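Local coordinates for BH2621 protein (Bacillus halodurans, PDB 2QML) that probably acts as a GNAT-fold N-acyltransferase, perhaps moving fatty acyl groups from a carrier protein to an amine in siderophore biosynthesis, at residues A[27-32]-A[63-68]; A[75-80]-A[115-120]; A[93-98]-A[176-181]; A[125-130]-A[155-160]; A[132-137]-A[141-146]. All coordinates share one frame; numbering follows the deposited sequence. Where two conformers were deposited one is given.

In the fold
All five contacts belong to one GNAT fold, a long mixed sheet with helices on its faces. Contacts 1 and 2 lie toward the surface: the first joins the approach to helix 32-38 to the end of helix 54-65, the second sets a hairpin turn beside the loop leading into helix 123-135. Contacts 3, 4 and 5 are buried. Contacts 4 and 5 share helix 123-135, which meets helix 152-160 in one and strand 142-145 in the other; contact 3 uses the neighbouring strand 175-182. Apolar side chains dominate, with some backbone atoms, but contact 2 adds a bridging water and contact 5 a CH-pi interaction. Contacts 2 and 3 lie about 27 Å apart, centre to centre.

Contact 1: A[27-32]-A[63-68]; sequences VTMDDV and TFLNDD
The connection that leads from strand 20-26 into helix 32-38 passes the last turn of helix 54-65 with Thr28 and Leu65 as the nearest pair, their CA atoms 7.6 Å apart. Both segments belong to the helical part that GNAT folds insert between two strands of the core, here 20-26 and 70-77, and the contact brings the entry and exit of that insertion together. Leu65 carries it alone from the helical side. Its CG lies beside the backbone N (chi1 -73°) and its outer end is extended, which lets the two methyl branches reach separate partners. CD2 comes within 3.4 Å of Val27 O, and the same methyl, Leu65 CD2, sits 3.9 Å from Val27 CG1, the two side chains crossing at about a right angle. The other branch faces Met29, a selenomethionine. Its chain bends at chi2 and chi3, which leaves Met29 SE as the atom nearest Leu65 CD1, at 3.8 Å. Val27 is buried; its backbone bonds to Leu72 and its side chain packs on Leu72 and Val74 of strand 70-77. Met29 is partly exposed and also touches Gln62. The turn behind them is fixed by polar contacts of its own. Thr28 OG1 accepts from Asp30 N in an ST turn, and the carboxylate of Asp31, which also forms a salt bridge with Arg25, folds back to the start of the turn. There Thr28 N donates to Asp31 OD2 over 2.9 Å in a nearly straight bond (169°), arriving from above the carboxylate plane.

Contact 2: A[75-80]-A[115-120]; sequences GAINGV and QEYLGQ
A two-residue beta hairpin, closed by a type I' turn from Ile77 to Val80, meets the loop between strand 106-112 and helix 123-135. In GNAT enzymes this loop precedes the central helix and commonly binds the pyrophosphate of coenzyme A; a similar role is possible here but not established. Asn78 and Gly79 take the two corners of the turn, both with positive phi. Tyr117 spans the gap, its CA 9.2 Å from that of Ile77, and the hairpin side chains reach different parts of its phenol. In one of its two conformers Ile77 brings CD1 to 4.1 Å from Tyr117 CD1, near the root of the ring; the two side chains slide past each other in opposite directions. Val80 crosses the far end at about a right angle. With CG1 anti to the backbone N (chi1 177°), this branch is brought to 3.3 Å from Tyr117 OH and also touches Tyr117 CE2. Both aliphatic groups approach the ring obliquely. A water lies in the ring plane at the hydroxyl edge, giving a hydrogen bond to Ile77 O over 2.8 Å and bridging to Tyr117 OH. Tyr117 is further packed by Met82, Ile112 and Leu122, while Val80 is exposed at the surface. Behind the tyrosine, the loop is gathered by the amide of Gln120, with both acceptors in its plane: Gln120 NE2 donates to Glu116 O at 2.8 Å and, with an angle of 174°, to Leu118 O at 2.9 Å.

Contact 3: A[93-98]-A[176-181]; sequences DIIANY and GLLMKC
Leu178 CD1 meets the CG1-CD1 arm of Ile95. Leu178 holds CG anti to the backbone N (chi1 176°) and directs CD1 at the isoleucine, meeting Ile95 CG1 at 3.9 Å. The same methyl, Leu178 CD1, also reaches Ile95 CD1, at 4.1 Å, because the isoleucine turns CG1 away from its own backbone N and then bends at chi2 (56°); its CG2 branch is left between the backbone N and the carbonyl carbon. Tyr98 starts toward the strand, but its ring leads away, and the hydroxyl bonds to Glu170 O. Leu178 CD2 instead lies 4.4 Å from Tyr98 O, which accepts from Lys167. The 3-10 turn carrying Ile95 begins with an Asx turn: Ile95 N donates to Asp93 OD2 at 3.0 Å, meeting it on the anti side, and Asp93 OD1 is held by His69. Leu178 is also packed by Val144 and Val169 of the adjoining strands, while the next residue, Met179 (a selenomethionine), contacts helix 152-160. The strand thus alternates its side chains between a covering connection and a helix, as expected of an inner strand in the layered GNAT sheet.

Contact 4: A[125-130]-A[155-160]; sequences PLLLAI and IHVFKK
Leu127 projects from helix 123-135 against Val157 and Phe158 of helix 152-160, joining the two helices that follow the core strands in the second half of the GNAT fold. The CA atoms of Leu127 and Phe158 are 8.8 Å apart, and a single methyl does the bridging. Leu127 extends CG anti to its backbone N (chi1 179°), placing CD2 at 3.9 Å from Val157 CG1 and also 3.9 Å from Phe158 CD1. The Phe158 side chain sets off away from helix 123-135, but its ring comes back to meet the leucine obliquely. Phe158 also packs edge-to-face with Phe163 and lies near a bound glycerol, probably from the crystallisation liquor. Trp85 of the sheet also contacts Leu127. All three touching residues are buried. By contrast, the solvent side of helix 152-160 carries His156 and Lys159, both exposed, with Lys160 partly so. Lys160, which also touches Tyr124 of helix 123-135, places its CG 3.6 Å above the plane of the His156 ring, offset toward the rim.

Contact 5: A[132-137]-A[141-146]; sequences QQKFQE and NTIVAE
The Phe135 ring has one face covered by Ile143, with CD1 over its centre in a CH-pi contact 3.5 Å from the centroid and only 10° off the ring normal. At the ring edge the chain passes from Asn141 to Thr142, the Asn141 carbonyl carbon lying in the ring plane and Thr142 N 4.0 Å from Phe135 CE1. Phe186 of helix 183-194 also meets the ring. The pair closes the second half of a beta-alpha-beta unit of the GNAT core, where the end of helix 123-135 returns into strand 142-145. Ile143 is extended from CG1 outward (chi2 171°), which carries CD1 up to the Phe135 ring and the Lys134 chain. Ile143 CD1 is 3.8 Å from Lys134 CB, and Ile143 CG2 is 4.1 Å from Lys134 CE farther along the bent lysine chain. Strand 142-145 is meanwhile paired with strand 175-182 through Ile143 and Cys181. Lys134 is buried, yet its charge is well provided for: the chain bends at its last two torsions, and the NZ atom donates to Ser87 OG, Gln106 OE1 and Gly107 O.

Contact 1: A[27-32]-A[63-68]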
# COMPACT_ATOMS: atom_id res chain seq x y z
N VAL A 27 -12.06 -2.39 4.02
CA VAL A 27 -12.99 -1.69 3.19
C VAL A 27 -14.35 -2.49 3.13
O VAL A 27 -14.38 -3.73 3.19
CB VAL A 27 -12.40 -1.49 1.79
CG1 VAL A 27 -13.48 -1.08 0.77
CG2 VAL A 27 -11.19 -0.51 1.81
N THR A 28 -15.44 -1.75 2.99
CA THR A 28 -16.76 -2.30 2.77
C THR A 28 -17.42 -1.54 1.63
O THR A 28 -16.95 -0.51 1.21
CB THR A 28 -17.70 -2.24 4.02
OG1 THR A 28 -18.18 -0.91 4.21
CG2 THR A 28 -16.96 -2.71 5.25
N MSE A 29 -18.57 -2.03 1.17
CA MSE A 29 -19.32 -1.35 0.10
C MSE A 29 -19.85 0.01 0.51
O MSE A 29 -20.14 0.84 -0.37
CB MSE A 29 -20.45 -2.24 -0.46
CG MSE A 29 -19.96 -3.45 -1.26
SE MSE A 29 -18.94 -2.95 -2.83
CE MSE A 29 -20.35 -2.06 -3.87
N ASP A 30 -19.92 0.28 1.82
CA ASP A 30 -20.30 1.60 2.29
C ASP A 30 -19.25 2.65 1.98
O ASP A 30 -19.52 3.83 2.10
CB ASP A 30 -20.53 1.63 3.81
CG ASP A 30 -21.75 0.82 4.25
OD1 ASP A 30 -22.70 0.61 3.43
OD2 ASP A 30 -21.72 0.41 5.45
N ASP A 31 -18.05 2.23 1.61
CA ASP A 31 -16.97 3.13 1.30
C ASP A 31 -16.91 3.53 -0.15
O ASP A 31 -16.05 4.33 -0.50
CB ASP A 31 -15.64 2.48 1.63
CG ASP A 31 -15.53 2.10 3.09
OD1 ASP A 31 -16.08 2.84 3.93
OD2 ASP A 31 -14.85 1.09 3.34
N VAL A 32 -17.86 3.06 -0.96
CA VAL A 32 -17.74 3.24 -2.40
C VAL A 32 -17.74 4.69 -2.83
O VAL A 32 -16.96 5.03 -3.73
CB VAL A 32 -18.80 2.40 -3.19
CG1 VAL A 32 -20.20 2.91 -3.00
CG2 VAL A 32 -18.41 2.37 -4.70
N THR A 63 -16.01 -6.69 -6.87
CA THR A 63 -15.22 -7.79 -7.36
C THR A 63 -13.94 -7.93 -6.51
O THR A 63 -13.59 -9.03 -6.10
CB THR A 63 -14.89 -7.57 -8.82
OG1 THR A 63 -16.12 -7.45 -9.57
CG2 THR A 63 -14.10 -8.74 -9.39
N PHE A 64 -13.27 -6.83 -6.22
CA PHE A 64 -12.04 -6.83 -5.43
C PHE A 64 -12.30 -7.26 -4.00
O PHE A 64 -11.50 -7.97 -3.45
CB PHE A 64 -11.33 -5.47 -5.47
CG PHE A 64 -10.26 -5.38 -6.53
CD1 PHE A 64 -10.39 -6.09 -7.71
CD2 PHE A 64 -9.13 -4.60 -6.37
CE1 PHE A 64 -9.39 -6.05 -8.67
CE2 PHE A 64 -8.14 -4.57 -7.34
CZ PHE A 64 -8.28 -5.30 -8.50
N LEU A 65 -13.44 -6.89 -3.45
CA LEU A 65 -13.80 -7.31 -2.07
C LEU A 65 -14.07 -8.81 -1.99
O LEU A 65 -13.87 -9.41 -0.93
CB LEU A 65 -14.98 -6.52 -1.55
CG LEU A 65 -14.73 -5.05 -1.17
CD1 LEU A 65 -16.02 -4.32 -0.88
CD2 LEU A 65 -13.72 -4.87 0.01
N ASN A 66 -14.47 -9.43 -3.09
CA ASN A 66 -14.71 -10.88 -3.15
C ASN A 66 -13.47 -11.66 -3.61
O ASN A 66 -13.58 -12.86 -3.78
CB ASN A 66 -15.92 -11.17 -4.06
CG ASN A 66 -17.25 -10.51 -3.58
OD1 ASN A 66 -17.45 -10.24 -2.40
ND2 ASN A 66 -18.20 -10.28 -4.54
N ASP A 67 -12.32 -11.01 -3.82
CA ASP A 67 -11.05 -11.59 -4.33
C ASP A 67 -10.26 -12.08 -3.14
O ASP A 67 -9.93 -11.32 -2.23
CB ASP A 67 -10.27 -10.55 -5.12
CG ASP A 67 -8.89 -11.03 -5.63
OD1 ASP A 67 -8.26 -11.91 -5.05
OD2 ASP A 67 -8.41 -10.42 -6.62
N ASP A 68 -9.91 -13.36 -3.18
CA ASP A 68 -9.30 -14.01 -2.02
C ASP A 68 -7.80 -13.84 -1.86
O ASP A 68 -7.28 -14.16 -0.81
CB ASP A 68 -9.69 -15.52 -2.04
CG ASP A 68 -11.14 -15.76 -1.58
OD1 ASP A 68 -11.65 -14.99 -0.72
OD2 ASP A 68 -11.76 -16.75 -2.06

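Contact 2: A[75-80]-A[115-120]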
# COMPACT_ATOMS: atom_id res chain seq x y z
N GLY A 75 -6.89 3.42 5.58
CA GLY A 75 -6.04 3.87 6.65
C GLY A 75 -6.47 5.29 7.06
O GLY A 75 -6.81 6.12 6.22
N ALA A 76 -6.49 5.53 8.37
CA ALA A 76 -6.95 6.76 8.95
C ALA A 76 -5.94 7.35 9.94
O ALA A 76 -5.16 6.61 10.55
CB ALA A 76 -8.31 6.52 9.65
N ILE A 77 -5.96 8.67 10.08
CA ILE A 77 -5.11 9.36 11.03
C ILE A 77 -6.07 10.09 11.94
O ILE A 77 -6.89 10.89 11.49
CB ILE A 77 -4.13 10.32 10.36
CG1 ILE A 77 -3.20 9.56 9.40
CG2 ILE A 77 -3.32 11.08 11.42
CD1 ILE A 77 -2.39 10.47 8.47
N ASN A 78 -6.01 9.75 13.22
CA ASN A 78 -6.91 10.29 14.21
C ASN A 78 -8.37 10.12 13.81
O ASN A 78 -9.21 11.02 13.96
CB ASN A 78 -6.57 11.74 14.51
CG ASN A 78 -5.33 11.88 15.37
OD1 ASN A 78 -4.74 10.91 15.85
ND2 ASN A 78 -4.98 13.12 15.63
N GLY A 79 -8.64 8.94 13.25
CA GLY A 79 -9.95 8.56 12.81
C GLY A 79 -10.42 9.02 11.46
O GLY A 79 -11.39 8.48 10.96
N VAL A 80 -9.71 9.99 10.85
CA VAL A 80 -10.10 10.51 9.55
C VAL A 80 -9.54 9.62 8.45
O VAL A 80 -8.35 9.47 8.36
CB VAL A 80 -9.64 11.98 9.35
CG1 VAL A 80 -10.02 12.46 7.95
CG2 VAL A 80 -10.20 12.97 10.48
N GLN A 115 -6.39 15.55 -0.69
CA GLN A 115 -5.26 16.46 -0.84
C GLN A 115 -4.75 17.01 0.46
O GLN A 115 -3.54 17.22 0.62
CB GLN A 115 -5.64 17.63 -1.73
CG GLN A 115 -5.86 17.20 -3.14
CD GLN A 115 -6.26 18.36 -4.00
OE1 GLN A 115 -5.68 19.45 -3.92
NE2 GLN A 115 -7.27 18.16 -4.81
N GLU A 116 -5.67 17.20 1.43
CA GLU A 116 -5.31 17.75 2.74
C GLU A 116 -4.41 16.83 3.56
O GLU A 116 -3.96 17.21 4.64
CB GLU A 116 -6.55 18.20 3.57
CG GLU A 116 -7.53 17.12 4.17
CD GLU A 116 -8.73 16.76 3.25
OE1 GLU A 116 -8.69 17.01 2.02
OE2 GLU A 116 -9.71 16.21 3.76
N TYR A 117 -4.18 15.61 3.08
CA TYR A 117 -3.22 14.70 3.75
C TYR A 117 -1.94 14.46 2.97
O TYR A 117 -1.12 13.63 3.37
CB TYR A 117 -3.94 13.38 4.11
CG TYR A 117 -4.85 13.58 5.29
CD1 TYR A 117 -4.35 13.51 6.59
CD2 TYR A 117 -6.20 13.91 5.12
CE1 TYR A 117 -5.17 13.72 7.68
CE2 TYR A 117 -7.02 14.13 6.20
CZ TYR A 117 -6.51 14.06 7.48
OH TYR A 117 -7.34 14.29 8.56
N LEU A 118 -1.75 15.21 1.89
CA LEU A 118 -0.51 15.14 1.12
C LEU A 118 0.49 16.17 1.64
O LEU A 118 0.13 17.19 2.23
CB LEU A 118 -0.77 15.42 -0.35
CG LEU A 118 -1.72 14.50 -1.12
CD1 LEU A 118 -2.00 15.12 -2.53
CD2 LEU A 118 -1.14 13.08 -1.18
N GLY A 119 1.75 15.91 1.34
CA GLY A 119 2.82 16.86 1.62
C GLY A 119 3.20 17.05 3.04
O GLY A 119 3.88 18.02 3.36
N GLN A 120 2.80 16.15 3.92
CA GLN A 120 3.07 16.28 5.33
C GLN A 120 3.89 15.14 5.94
O GLN A 120 4.04 15.09 7.14
CB GLN A 120 1.74 16.39 6.02
CG GLN A 120 1.06 17.71 5.64
CD GLN A 120 -0.39 17.65 5.91
OE1 GLN A 120 -0.82 17.75 7.05
NE2 GLN A 120 -1.18 17.52 4.84
O HOH W 1 -6.72 13.60 10.86

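Contact 3: A[93-98]-A[176-181]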
# COMPACT_ATOMS: atom_id res chain seq x y z
N ASP A 93 -0.80 -13.07 -7.90
CA ASP A 93 -0.82 -11.78 -8.50
C ASP A 93 -0.02 -11.78 -9.81
O ASP A 93 0.87 -12.62 -9.99
CB ASP A 93 -0.18 -10.79 -7.55
CG ASP A 93 -0.46 -9.37 -7.94
OD1 ASP A 93 -1.60 -8.93 -7.62
OD2 ASP A 93 0.42 -8.71 -8.54
N ILE A 94 -0.34 -10.83 -10.69
CA ILE A 94 0.37 -10.65 -11.95
C ILE A 94 1.88 -10.47 -11.74
O ILE A 94 2.69 -10.93 -12.55
CB ILE A 94 -0.24 -9.49 -12.79
CG1 ILE A 94 0.36 -9.48 -14.20
CG2 ILE A 94 -0.10 -8.10 -12.11
CD1 ILE A 94 -0.26 -8.43 -15.06
N ILE A 95 2.28 -9.88 -10.62
CA ILE A 95 3.73 -9.58 -10.44
C ILE A 95 4.57 -10.86 -10.27
O ILE A 95 5.77 -10.83 -10.54
CB ILE A 95 3.98 -8.59 -9.28
CG1 ILE A 95 5.34 -7.88 -9.38
CG2 ILE A 95 3.82 -9.31 -7.89
CD1 ILE A 95 5.62 -7.14 -10.66
N ALA A 96 3.96 -12.00 -9.90
CA ALA A 96 4.63 -13.29 -9.78
C ALA A 96 5.34 -13.69 -11.08
O ALA A 96 6.27 -14.44 -11.06
CB ALA A 96 3.65 -14.41 -9.37
N ASN A 97 4.83 -13.25 -12.21
CA ASN A 97 5.42 -13.56 -13.51
C ASN A 97 6.74 -12.87 -13.81
O ASN A 97 7.40 -13.21 -14.77
CB ASN A 97 4.45 -13.17 -14.60
CG ASN A 97 3.15 -13.91 -14.51
OD1 ASN A 97 3.12 -15.13 -14.53
ND2 ASN A 97 2.07 -13.19 -14.34
N TYR A 98 7.13 -11.90 -13.00
CA TYR A 98 8.29 -11.05 -13.30
C TYR A 98 9.56 -11.29 -12.50
O TYR A 98 10.58 -10.68 -12.80
CB TYR A 98 7.85 -9.59 -13.14
CG TYR A 98 6.83 -9.18 -14.17
CD1 TYR A 98 5.49 -9.46 -13.99
CD2 TYR A 98 7.21 -8.53 -15.33
CE1 TYR A 98 4.56 -9.11 -14.93
CE2 TYR A 98 6.28 -8.17 -16.27
CZ TYR A 98 4.95 -8.48 -16.07
OH TYR A 98 4.01 -8.11 -16.97
N GLY A 176 6.40 -0.42 -14.41
CA GLY A 176 6.66 -0.29 -13.00
C GLY A 176 8.13 -0.48 -12.70
O GLY A 176 8.88 -0.93 -13.57
N LEU A 177 8.52 -0.10 -11.49
CA LEU A 177 9.85 -0.37 -10.95
C LEU A 177 9.61 -1.42 -9.87
O LEU A 177 9.01 -1.11 -8.83
CB LEU A 177 10.56 0.87 -10.42
CG LEU A 177 11.96 0.63 -9.84
CD1 LEU A 177 12.97 0.17 -10.91
CD2 LEU A 177 12.42 1.90 -9.11
N LEU A 178 9.99 -2.65 -10.14
CA LEU A 178 9.88 -3.71 -9.12
C LEU A 178 10.91 -3.41 -8.01
O LEU A 178 12.10 -3.20 -8.30
CB LEU A 178 10.07 -5.08 -9.73
CG LEU A 178 10.07 -6.30 -8.80
CD1 LEU A 178 8.74 -6.46 -8.03
CD2 LEU A 178 10.44 -7.63 -9.57
N MSE A 179 10.44 -3.40 -6.77
CA MSE A 179 11.25 -3.13 -5.59
C MSE A 179 10.92 -4.20 -4.56
O MSE A 179 9.76 -4.63 -4.46
CB MSE A 179 10.93 -1.76 -5.02
CG MSE A 179 11.05 -0.70 -6.04
SE MSE A 179 10.60 1.07 -5.32
CE MSE A 179 12.24 1.48 -4.34
N LYS A 180 11.94 -4.66 -3.83
CA LYS A 180 11.78 -5.68 -2.80
C LYS A 180 12.27 -5.19 -1.46
O LYS A 180 13.33 -4.59 -1.36
CB LYS A 180 12.53 -6.97 -3.14
CG LYS A 180 12.15 -7.56 -4.49
CD LYS A 180 12.51 -9.07 -4.66
CE LYS A 180 13.93 -9.44 -4.50
NZ LYS A 180 14.06 -10.94 -4.72
N CYS A 181 11.49 -5.47 -0.42
CA CYS A 181 11.84 -5.14 0.95
C CYS A 181 11.95 -6.45 1.74
O CYS A 181 10.97 -7.16 1.86
CB CYS A 181 10.81 -4.24 1.54
SG CYS A 181 11.29 -3.63 3.17

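Contact 4: A[125-130]-A[155-160]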
# COMPACT_ATOMS: atom_id res chain seq x y z
N PRO A 125 4.74 7.01 8.42
CA PRO A 125 4.21 6.21 9.54
C PRO A 125 3.12 5.21 9.12
O PRO A 125 3.02 4.11 9.69
CB PRO A 125 3.66 7.29 10.51
CG PRO A 125 3.45 8.51 9.68
CD PRO A 125 4.58 8.46 8.67
N LEU A 126 2.31 5.58 8.14
CA LEU A 126 1.26 4.68 7.65
C LEU A 126 1.83 3.45 6.96
O LEU A 126 1.45 2.32 7.27
CB LEU A 126 0.34 5.40 6.70
CG LEU A 126 -0.62 6.41 7.31
CD1 LEU A 126 -1.16 7.37 6.22
CD2 LEU A 126 -1.75 5.69 8.11
N LEU A 127 2.73 3.68 6.01
CA LEU A 127 3.35 2.57 5.31
C LEU A 127 4.16 1.68 6.26
O LEU A 127 4.06 0.45 6.15
CB LEU A 127 4.22 3.11 4.17
CG LEU A 127 4.95 2.03 3.39
CD1 LEU A 127 4.03 1.05 2.64
CD2 LEU A 127 6.01 2.72 2.37
N LEU A 128 4.91 2.26 7.19
CA LEU A 128 5.68 1.47 8.13
C LEU A 128 4.76 0.62 8.97
O LEU A 128 5.06 -0.55 9.21
CB LEU A 128 6.55 2.38 8.98
CG LEU A 128 7.72 3.06 8.28
CD1 LEU A 128 8.33 4.06 9.22
CD2 LEU A 128 8.77 2.12 7.82
N ALA A 129 3.61 1.18 9.39
CA ALA A 129 2.66 0.40 10.21
C ALA A 129 2.07 -0.82 9.48
O ALA A 129 2.04 -1.95 10.02
CB ALA A 129 1.51 1.32 10.75
N ILE A 130 1.57 -0.61 8.28
CA ILE A 130 0.97 -1.71 7.52
C ILE A 130 2.03 -2.73 7.12
O ILE A 130 1.74 -3.93 7.14
CB ILE A 130 0.13 -1.19 6.36
CG1 ILE A 130 -0.77 -2.33 5.83
CG2 ILE A 130 1.00 -0.55 5.24
CD1 ILE A 130 -1.84 -1.95 4.78
N ILE A 155 8.81 6.05 -5.23
CA ILE A 155 10.05 5.27 -5.30
C ILE A 155 10.96 5.72 -4.15
O ILE A 155 11.56 4.90 -3.45
CB ILE A 155 10.69 5.41 -6.67
CG1 ILE A 155 9.81 4.72 -7.73
CG2 ILE A 155 12.14 4.86 -6.67
CD1 ILE A 155 10.14 5.01 -9.22
N HIS A 156 11.08 7.02 -3.94
CA HIS A 156 11.88 7.54 -2.82
C HIS A 156 11.37 7.06 -1.45
O HIS A 156 12.16 6.62 -0.60
CB HIS A 156 11.90 9.07 -2.89
CG HIS A 156 12.56 9.71 -1.71
ND1 HIS A 156 13.92 9.73 -1.53
CD2 HIS A 156 12.02 10.28 -0.60
CE1 HIS A 156 14.20 10.32 -0.38
NE2 HIS A 156 13.08 10.68 0.20
N VAL A 157 10.07 7.17 -1.22
CA VAL A 157 9.45 6.76 0.03
C VAL A 157 9.75 5.25 0.26
O VAL A 157 10.19 4.84 1.34
CB VAL A 157 7.91 7.01 -0.00
CG1 VAL A 157 7.18 6.26 1.15
CG2 VAL A 157 7.55 8.50 0.04
N PHE A 158 9.51 4.43 -0.77
CA PHE A 158 9.78 3.00 -0.67
C PHE A 158 11.25 2.76 -0.32
O PHE A 158 11.56 1.99 0.59
CB PHE A 158 9.37 2.22 -1.93
CG PHE A 158 7.89 1.99 -2.10
CD1 PHE A 158 7.16 1.40 -1.09
CD2 PHE A 158 7.22 2.31 -3.29
CE1 PHE A 158 5.81 1.13 -1.26
CE2 PHE A 158 5.88 2.04 -3.46
CZ PHE A 158 5.16 1.49 -2.44
N LYS A 159 12.19 3.43 -1.00
CA LYS A 159 13.60 3.25 -0.66
C LYS A 159 13.88 3.60 0.81
O LYS A 159 14.61 2.88 1.49
CB LYS A 159 14.49 4.12 -1.55
CG LYS A 159 14.64 3.60 -2.96
CD LYS A 159 15.53 4.53 -3.78
CE LYS A 159 15.55 4.09 -5.25
NZ LYS A 159 16.24 5.09 -6.11
N LYS A 160 13.29 4.69 1.30
CA LYS A 160 13.49 5.13 2.67
C LYS A 160 12.97 4.11 3.65
O LYS A 160 13.48 4.02 4.78
CB LYS A 160 12.83 6.49 2.89
CG LYS A 160 13.65 7.67 2.35
CD LYS A 160 14.37 8.50 3.43
CE LYS A 160 13.32 9.26 4.32
NZ LYS A 160 13.78 10.46 5.09

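Contact 5: A[132-137]-A[141-146]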
# COMPACT_ATOMS: atom_id res chain seq x y z
N GLN A 132 4.73 -3.51 8.83
CA GLN A 132 4.99 -4.25 10.04
C GLN A 132 3.92 -5.33 10.25
O GLN A 132 4.25 -6.48 10.54
CB GLN A 132 5.08 -3.28 11.24
CG GLN A 132 5.51 -3.93 12.54
CD GLN A 132 6.89 -4.55 12.44
OE1 GLN A 132 7.13 -5.57 11.76
NE2 GLN A 132 7.84 -3.92 13.13
N GLN A 133 2.66 -5.00 10.05
CA GLN A 133 1.60 -5.99 10.29
C GLN A 133 1.55 -7.09 9.19
O GLN A 133 1.17 -8.22 9.43
CB GLN A 133 0.24 -5.31 10.50
CG GLN A 133 0.19 -4.15 11.56
CD GLN A 133 1.23 -4.24 12.74
OE1 GLN A 133 1.43 -5.29 13.41
NE2 GLN A 133 1.85 -3.10 13.00
N LYS A 134 1.95 -6.76 7.97
CA LYS A 134 2.10 -7.76 6.93
C LYS A 134 3.27 -8.70 7.22
O LYS A 134 3.16 -9.90 6.99
CB LYS A 134 2.27 -7.08 5.59
CG LYS A 134 0.99 -6.45 5.01
CD LYS A 134 1.22 -5.45 3.86
CE LYS A 134 1.85 -6.07 2.66
NZ LYS A 134 1.05 -7.09 2.05
N PHE A 135 4.37 -8.16 7.74
CA PHE A 135 5.55 -8.97 8.08
C PHE A 135 5.34 -9.90 9.27
O PHE A 135 6.19 -10.77 9.53
CB PHE A 135 6.78 -8.09 8.32
CG PHE A 135 7.57 -7.76 7.05
CD1 PHE A 135 8.06 -8.77 6.23
CD2 PHE A 135 7.91 -6.45 6.78
CE1 PHE A 135 8.83 -8.45 5.13
CE2 PHE A 135 8.68 -6.12 5.67
CZ PHE A 135 9.16 -7.15 4.88
N GLN A 136 4.22 -9.78 9.99
CA GLN A 136 3.99 -10.71 11.07
C GLN A 136 3.53 -12.08 10.58
O GLN A 136 3.42 -13.01 11.38
CB GLN A 136 3.00 -10.16 12.11
CG GLN A 136 3.43 -8.86 12.66
CD GLN A 136 4.84 -8.87 13.20
OE1 GLN A 136 5.19 -9.66 14.05
NE2 GLN A 136 5.66 -8.01 12.64
N GLU A 137 3.19 -12.22 9.30
CA GLU A 137 2.99 -13.56 8.71
C GLU A 137 4.33 -14.32 8.85
O GLU A 137 5.34 -13.88 8.32
CB GLU A 137 2.53 -13.42 7.28
CG GLU A 137 2.50 -14.72 6.53
CD GLU A 137 1.40 -15.65 7.02
OE1 GLU A 137 0.31 -15.14 7.33
OE2 GLU A 137 1.65 -16.87 7.03
N ASN A 141 9.03 -13.33 4.14
CA ASN A 141 10.33 -12.67 4.34
C ASN A 141 10.53 -11.46 3.46
O ASN A 141 11.44 -10.68 3.69
CB ASN A 141 11.45 -13.64 4.03
CG ASN A 141 11.33 -14.93 4.80
OD1 ASN A 141 11.12 -14.94 6.01
ND2 ASN A 141 11.47 -16.05 4.09
N THR A 142 9.68 -11.31 2.46
CA THR A 142 9.85 -10.26 1.47
C THR A 142 8.52 -9.65 1.11
O THR A 142 7.53 -10.38 0.90
CB THR A 142 10.52 -10.82 0.16
OG1 THR A 142 11.71 -11.53 0.52
CG2 THR A 142 10.80 -9.65 -0.89
N ILE A 143 8.48 -8.32 1.04
CA ILE A 143 7.34 -7.59 0.53
C ILE A 143 7.81 -6.80 -0.70
O ILE A 143 8.86 -6.20 -0.67
CB ILE A 143 6.69 -6.64 1.56
CG1 ILE A 143 6.13 -7.42 2.77
CG2 ILE A 143 5.55 -5.84 0.92
CD1 ILE A 143 5.67 -6.57 3.94
N VAL A 144 7.03 -6.84 -1.77
CA VAL A 144 7.35 -6.17 -3.01
C VAL A 144 6.35 -5.05 -3.31
O VAL A 144 5.22 -5.00 -2.81
CB VAL A 144 7.42 -7.15 -4.22
CG1 VAL A 144 8.39 -8.31 -3.93
CG2 VAL A 144 6.00 -7.63 -4.64
N ALA A 145 6.83 -4.13 -4.13
CA ALA A 145 6.05 -2.99 -4.62
C ALA A 145 6.51 -2.77 -6.08
O ALA A 145 7.67 -3.10 -6.45
CB ALA A 145 6.31 -1.79 -3.80
N GLU A 146 5.59 -2.27 -6.91
CA GLU A 146 5.86 -1.96 -8.32
C GLU A 146 5.26 -0.61 -8.70
O GLU A 146 4.46 -0.55 -9.63
CB GLU A 146 5.43 -3.13 -9.24
CG GLU A 146 4.12 -3.85 -8.86
CD GLU A 146 2.96 -2.88 -8.67
OE1 GLU A 146 2.94 -2.25 -7.58
OE2 GLU A 146 2.09 -2.70 -9.58